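Local coordinates for protein angel homolog 2 (Homo sapiens, PDB 6RW0), which acts as a 2',3'-cyclic phosphatase of the CCR4 family and probably binds the 3' untranslated regions of mRNAs, at residues L166-V171 with L197-R202; I205-L210 with S243-F248. All coordinates share one frame; numbering follows the deposited sequence.

Interaction 1: L166-V171 with L197-R202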
loop_
_atom_site.group_PDB
_atom_site.type_symbol
_atom_site.label_atom_id
_atom_site.label_comp_id
_atom_site.label_asym_id
_atom_site.label_seq_id
_atom_site.Cartn_x
_atom_site.Cartn_y
_atom_site.Cartn_z
ATOM N N LEU A 166 11.744 -14.933 -7.510
ATOM C CA LEU A 166 11.705 -13.546 -7.057
ATOM C C LEU A 166 12.565 -12.665 -7.959
ATOM O O LEU A 166 13.531 -12.036 -7.536
ATOM C CB LEU A 166 12.140 -13.470 -5.600
ATOM C CG LEU A 166 11.084 -14.015 -4.638
ATOM C CD1 LEU A 166 11.678 -14.196 -3.245
ATOM C CD2 LEU A 166 9.840 -13.131 -4.560
ATOM N N ASP A 167 12.153 -12.594 -9.225
ATOM C CA ASP A 167 12.912 -11.887 -10.243
ATOM C C ASP A 167 12.385 -10.485 -10.529
ATOM O O ASP A 167 12.812 -9.867 -11.510
ATOM C CB ASP A 167 12.976 -12.713 -11.536
ATOM C CG ASP A 167 11.604 -13.000 -12.140
ATOM O OD1 ASP A 167 10.596 -12.437 -11.684
ATOM O OD2 ASP A 167 11.540 -13.814 -13.092
ATOM N N ARG A 168 11.500 -9.956 -9.690
ATOM C CA ARG A 168 10.890 -8.652 -9.915
ATOM C C ARG A 168 11.430 -7.609 -8.937
ATOM O O ARG A 168 11.861 -7.935 -7.824
ATOM C CB ARG A 168 9.366 -8.767 -9.795
ATOM C CG ARG A 168 8.732 -9.768 -10.781
ATOM C CD ARG A 168 9.086 -9.423 -12.201
ATOM N NE ARG A 168 8.017 -9.624 -13.182
ATOM C CZ ARG A 168 7.701 -10.802 -13.714
ATOM N NH1 ARG A 168 8.350 -11.896 -13.340
ATOM N NH2 ARG A 168 6.741 -10.889 -14.626
ATOM N N ASP A 169 11.379 -6.342 -9.356
ATOM C CA ASP A 169 12.102 -5.257 -8.687
ATOM C C ASP A 169 11.324 -4.540 -7.589
ATOM O O ASP A 169 11.829 -3.551 -7.032
ATOM C CB ASP A 169 12.618 -4.271 -9.733
ATOM C CG ASP A 169 13.759 -4.856 -10.543
ATOM O OD1 ASP A 169 14.725 -5.387 -9.929
ATOM O OD2 ASP A 169 13.668 -4.816 -11.791
ATOM N N ASN A 170 10.177 -5.056 -7.186
ATOM C CA ASN A 170 9.360 -4.360 -6.205
ATOM C C ASN A 170 10.021 -4.343 -4.830
ATOM O O ASN A 170 10.899 -5.161 -4.504
ATOM C CB ASN A 170 7.988 -5.013 -6.139
ATOM C CG ASN A 170 7.322 -5.063 -7.485
ATOM O OD1 ASN A 170 7.456 -6.051 -8.218
ATOM N ND2 ASN A 170 6.646 -3.973 -7.856
ATOM N N VAL A 171 9.564 -3.395 -4.014
ATOM C CA VAL A 171 10.142 -3.147 -2.703
ATOM C C VAL A 171 9.068 -2.818 -1.670
ATOM O O VAL A 171 7.902 -2.569 -1.983
ATOM C CB VAL A 171 11.187 -2.007 -2.726
ATOM C CG1 VAL A 171 12.382 -2.350 -3.606
ATOM C CG2 VAL A 171 10.545 -0.688 -3.189
ATOM N N LEU A 197 3.948 -6.261 -7.080
ATOM C CA LEU A 197 3.956 -6.532 -8.513
ATOM C C LEU A 197 2.580 -6.359 -9.141
ATOM O O LEU A 197 1.589 -6.895 -8.645
ATOM C CB LEU A 197 4.396 -7.987 -8.705
ATOM C CG LEU A 197 4.442 -8.489 -10.139
ATOM C CD1 LEU A 197 5.485 -7.690 -10.905
ATOM C CD2 LEU A 197 4.759 -9.955 -10.177
ATOM N N TYR A 198 2.505 -5.677 -10.282
ATOM C CA TYR A 198 1.220 -5.492 -10.974
ATOM C C TYR A 198 0.782 -6.788 -11.672
ATOM O O TYR A 198 -0.348 -7.134 -11.446
ATOM C CB TYR A 198 1.321 -4.370 -12.011
ATOM C CG TYR A 198 0.160 -4.388 -12.965
ATOM C CD1 TYR A 198 -1.100 -4.040 -12.541
ATOM C CD2 TYR A 198 0.300 -4.851 -14.254
ATOM C CE1 TYR A 198 -2.192 -4.122 -13.379
ATOM C CE2 TYR A 198 -0.779 -4.938 -15.104
ATOM C CZ TYR A 198 -2.028 -4.568 -14.668
ATOM O OH TYR A 198 -3.092 -4.673 -15.510
ATOM N N ASN A 199 1.682 -7.436 -12.422
ATOM C CA ASN A 199 1.364 -8.539 -13.328
ATOM C C ASN A 199 0.257 -9.443 -12.798
ATOM O O ASN A 199 0.465 -10.189 -11.835
ATOM C CB ASN A 199 2.664 -9.321 -13.565
ATOM C CG ASN A 199 2.591 -10.242 -14.755
ATOM O OD1 ASN A 199 1.771 -11.153 -14.787
ATOM N ND2 ASN A 199 3.469 -10.026 -15.736
ATOM N N PRO A 200 -0.936 -9.407 -13.399
ATOM C CA PRO A 200 -2.063 -10.156 -12.824
ATOM C C PRO A 200 -1.896 -11.661 -12.777
ATOM O O PRO A 200 -2.515 -12.317 -11.928
ATOM C CB PRO A 200 -3.242 -9.768 -13.731
ATOM C CG PRO A 200 -2.894 -8.409 -14.196
ATOM C CD PRO A 200 -1.398 -8.380 -14.361
ATOM N N ARG A 201 -1.157 -12.252 -13.691
ATOM C CA ARG A 201 -0.975 -13.719 -13.707
ATOM C C ARG A 201 -0.132 -14.187 -12.517
ATOM O O ARG A 201 -0.360 -15.252 -12.051
ATOM C CB ARG A 201 -0.340 -14.172 -15.025
ATOM C CG ARG A 201 -0.257 -15.686 -15.165
ATOM C CD ARG A 201 0.215 -16.146 -16.533
ATOM N NE ARG A 201 1.587 -15.778 -16.812
ATOM C CZ ARG A 201 2.431 -16.506 -17.512
ATOM N NH1 ARG A 201 2.160 -17.763 -17.793
ATOM N NH2 ARG A 201 3.570 -15.981 -17.910
ATOM N N ARG A 202 0.843 -13.397 -12.093
ATOM C CA ARG A 202 1.851 -13.873 -11.118
ATOM C C ARG A 202 1.472 -13.675 -9.649
ATOM O O ARG A 202 2.219 -13.059 -8.935
ATOM C CB ARG A 202 3.200 -13.235 -11.449
ATOM C CG ARG A 202 3.679 -13.550 -12.860
ATOM C CD ARG A 202 3.697 -15.037 -13.182
ATOM N NE ARG A 202 4.507 -15.816 -12.265
ATOM C CZ ARG A 202 5.816 -15.938 -12.334
ATOM N NH1 ARG A 202 6.467 -15.370 -13.326
ATOM N NH2 ARG A 202 6.463 -16.614 -11.412
HETATM O O HOH W 1 9.321 -14.775 -14.005
HETATM O O HOH W 2 5.296 -7.935 -15.017
HETATM O O HOH W 3 4.933 -3.926 -10.801
#
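R168 and L197 make the apolar part of this contact: the aliphatic run of the arginine lies across the leucine tip, CG 3.9 Å from L197 CD1. L197 CG is anti to the backbone N (chi1 179°), nearer the arginine than CB. OD1 of N170 sits 3.5 Å from L197 CA, the side chains crossing at about a right angle, and also takes a hydrogen bond from Q209. In this DNase I-like fold the loops lie at one end of a β-sheet: 166-171 leads into strand 171-179, whose antiparallel neighbour 189-195 precedes the other loop.

Charge and water govern the outer side. R168 NH1 forms a salt bridge with D167 OD1 at 2.8 Å; OD1 lies in the guanidinium plane, and the nitrogen meets it on the syn side, 25° out of the carboxylate plane. R168 NH1 also comes 4.0 Å from R202 NH1, a like-charge approach probably eased by D167 and by D204, which pairs with R202. An alanine at R168 would probably leave D167 without its charged mate and open a gap over L197. N199 ND2 stands at the guanidinium edge, its amide plane 88° away; it and R168 NH2 are both donors, not bonded directly, and one water accepts from each, weakly from R168.

Interaction 2: I205-L210 with S243-F248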
loop_
_atom_site.group_PDB
_atom_site.type_symbol
_atom_site.label_atom_id
_atom_site.label_comp_id
_atom_site.label_asym_id
_atom_site.label_seq_id
_atom_site.Cartn_x
_atom_site.Cartn_y
_atom_site.Cartn_z
ATOM N N ILE A 205 4.269 -14.735 -7.182
ATOM C CA ILE A 205 5.183 -13.662 -6.807
ATOM C C ILE A 205 4.518 -12.710 -5.825
ATOM O O ILE A 205 5.119 -12.325 -4.818
ATOM C CB ILE A 205 5.745 -12.936 -8.044
ATOM C CG1 ILE A 205 6.491 -13.914 -8.939
ATOM C CG2 ILE A 205 6.650 -11.801 -7.565
ATOM C CD1 ILE A 205 6.977 -13.281 -10.203
ATOM N N LYS A 206 3.264 -12.324 -6.085
ATOM C CA LYS A 206 2.578 -11.390 -5.196
ATOM C C LYS A 206 2.527 -11.902 -3.761
ATOM O O LYS A 206 2.785 -11.144 -2.816
ATOM C CB LYS A 206 1.151 -11.144 -5.666
ATOM C CG LYS A 206 0.955 -10.123 -6.729
ATOM C CD LYS A 206 -0.499 -9.654 -6.610
ATOM C CE LYS A 206 -0.735 -8.369 -7.361
ATOM N NZ LYS A 206 -0.734 -8.542 -8.811
ATOM N N LEU A 207 2.095 -13.159 -3.568
ATOM C CA LEU A 207 1.987 -13.701 -2.212
ATOM C C LEU A 207 3.351 -13.795 -1.547
ATOM O O LEU A 207 3.468 -13.582 -0.334
ATOM C CB LEU A 207 1.321 -15.078 -2.219
ATOM C CG LEU A 207 -0.197 -15.009 -2.343
ATOM C CD1 LEU A 207 -0.750 -16.390 -2.624
ATOM C CD2 LEU A 207 -0.840 -14.418 -1.104
ATOM N N THR A 208 4.397 -14.096 -2.316
ATOM C CA THR A 208 5.726 -14.196 -1.729
ATOM C C THR A 208 6.249 -12.817 -1.339
ATOM O O THR A 208 6.854 -12.661 -0.275
ATOM C CB THR A 208 6.676 -14.908 -2.693
ATOM O OG1 THR A 208 6.133 -16.189 -3.059
ATOM C CG2 THR A 208 8.031 -15.169 -2.059
ATOM N N GLN A 209 6.024 -11.809 -2.187
ATOM C CA GLN A 209 6.364 -10.434 -1.826
ATOM C C GLN A 209 5.637 -10.012 -0.558
ATOM O O GLN A 209 6.235 -9.449 0.365
ATOM C CB GLN A 209 6.034 -9.493 -2.985
ATOM C CG GLN A 209 6.894 -9.721 -4.217
ATOM C CD GLN A 209 6.668 -8.692 -5.313
ATOM O OE1 GLN A 209 5.653 -7.997 -5.333
ATOM N NE2 GLN A 209 7.617 -8.603 -6.241
ATOM N N LEU A 210 4.336 -10.279 -0.490
ATOM C CA LEU A 210 3.595 -9.964 0.727
ATOM C C LEU A 210 4.191 -10.671 1.941
ATOM O O LEU A 210 4.354 -10.059 3.008
ATOM C CB LEU A 210 2.127 -10.339 0.542
ATOM C CG LEU A 210 1.242 -10.156 1.770
ATOM C CD1 LEU A 210 1.167 -8.688 2.157
ATOM C CD2 LEU A 210 -0.140 -10.718 1.530
ATOM N N SER A 243 -10.362 -10.752 -2.679
ATOM C CA SER A 243 -9.476 -11.675 -3.362
ATOM C C SER A 243 -8.785 -12.574 -2.344
ATOM O O SER A 243 -8.733 -12.255 -1.152
ATOM C CB SER A 243 -8.416 -10.900 -4.136
ATOM O OG SER A 243 -7.578 -10.128 -3.283
ATOM N N PRO A 244 -8.219 -13.699 -2.789
ATOM C CA PRO A 244 -7.455 -14.530 -1.844
ATOM C C PRO A 244 -6.363 -13.770 -1.111
ATOM O O PRO A 244 -6.174 -13.963 0.096
ATOM C CB PRO A 244 -6.902 -15.649 -2.736
ATOM C CG PRO A 244 -7.953 -15.791 -3.816
ATOM C CD PRO A 244 -8.402 -14.371 -4.093
ATOM N N LEU A 245 -5.622 -12.907 -1.799
ATOM C CA LEU A 245 -4.571 -12.155 -1.123
ATOM C C LEU A 245 -5.152 -11.211 -0.069
ATOM O O LEU A 245 -4.643 -11.140 1.058
ATOM C CB LEU A 245 -3.738 -11.424 -2.169
ATOM C CG LEU A 245 -2.519 -10.695 -1.612
ATOM C CD1 LEU A 245 -1.358 -10.688 -2.607
ATOM C CD2 LEU A 245 -2.838 -9.253 -1.185
ATOM N N TYR A 246 -6.231 -10.506 -0.401
ATOM C CA TYR A 246 -6.886 -9.637 0.572
ATOM C C TYR A 246 -7.381 -10.439 1.767
ATOM O O TYR A 246 -7.189 -10.037 2.922
ATOM C CB TYR A 246 -8.065 -8.929 -0.091
ATOM C CG TYR A 246 -8.844 -8.059 0.867
ATOM C CD1 TYR A 246 -8.482 -6.736 1.083
ATOM C CD2 TYR A 246 -9.917 -8.570 1.578
ATOM C CE1 TYR A 246 -9.189 -5.943 1.970
ATOM C CE2 TYR A 246 -10.633 -7.780 2.469
ATOM C CZ TYR A 246 -10.251 -6.466 2.660
ATOM O OH TYR A 246 -10.940 -5.664 3.542
ATOM N N SER A 247 -8.040 -11.569 1.503
ATOM C CA SER A 247 -8.583 -12.379 2.587
ATOM C C SER A 247 -7.479 -12.877 3.505
ATOM O O SER A 247 -7.663 -12.951 4.726
ATOM C CB SER A 247 -9.363 -13.550 2.002
ATOM O OG SER A 247 -10.446 -13.081 1.215
ATOM N N PHE A 248 -6.325 -13.235 2.936
ATOM C CA PHE A 248 -5.193 -13.653 3.756
ATOM C C PHE A 248 -4.792 -12.548 4.728
ATOM O O PHE A 248 -4.580 -12.799 5.922
ATOM C CB PHE A 248 -4.021 -14.067 2.857
ATOM C CG PHE A 248 -2.749 -14.326 3.620
ATOM C CD1 PHE A 248 -2.740 -15.224 4.666
ATOM C CD2 PHE A 248 -1.578 -13.667 3.301
ATOM C CE1 PHE A 248 -1.595 -15.458 5.400
ATOM C CE2 PHE A 248 -0.417 -13.910 4.033
ATOM C CZ PHE A 248 -0.433 -14.802 5.074
#
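L245 projects from helix 244-251 as the main bump of this interface, and K206, L207 and L210 of helix 203-220 form the hollow that takes it. Its CG lies anti to the backbone N (chi1 -175°), which sets that carbon toward helix 203-220. CD1 rests 4.0 Å from K206 CB and 4.1 Å from L207 CD2, on the N-terminal side of the hollow. About one turn further along the chain L210 closes it, reaching toward L245 tip to tip and bringing its CD2 to 3.9 Å from L245 CG.

The methyl L210 CD2 lies against both L245 and F248, which are about one turn apart on their helix: it touches F248 CD2 at 3.7 Å and approaches the phenyl ring at its edge, near the ring plane. L207 and L245 instead slide past each other in opposite directions, methyl beside methyl. K206 lends its CB to the hollow, while the rest of its chain leads away to an amine bonded to Q267.

Neighbouring elements close the margins. V264 packs on L207, and L254 and H332 meet F248, the histidine ring edge-to-face. The start of helix 244-251 is fixed by S243, an N-cap whose OG accepts from Y246 N at 3.2 Å, the N-H pointing almost straight at the oxygen (164°).

The axes of segments 205-210 and 244-248 run in nearly the same direction, 20° apart and 11.1 Å at their closest. That course suits the topology: helix 203-220 is the connection of a β-α-β crossover between the parallel strands 189-195 and 231-236, and helix 244-251 follows the second of these strands, an arrangement at home in the endonuclease/exonuclease/phosphatase fold.

The two interactions come in series along the chain, interaction 1 closing just before interaction 2 opens, and their centres lie 12 Å apart. Helix 203-220 is the element that joins them: R202 stands at its N-cap, and its first turns supply both the face packed against helix 244-251 and the polar side chains turned back to the loop 197-202. There Q209 OE1 lies 3.0 Å from L197 N, and K206 NZ is hydrogen-bonded to the carbonyls of L197 and Y198. A single helix thus ties the loops at one end of the β-sheet to a buried contact between two helices, all within the endonuclease/exonuclease/phosphatase family region.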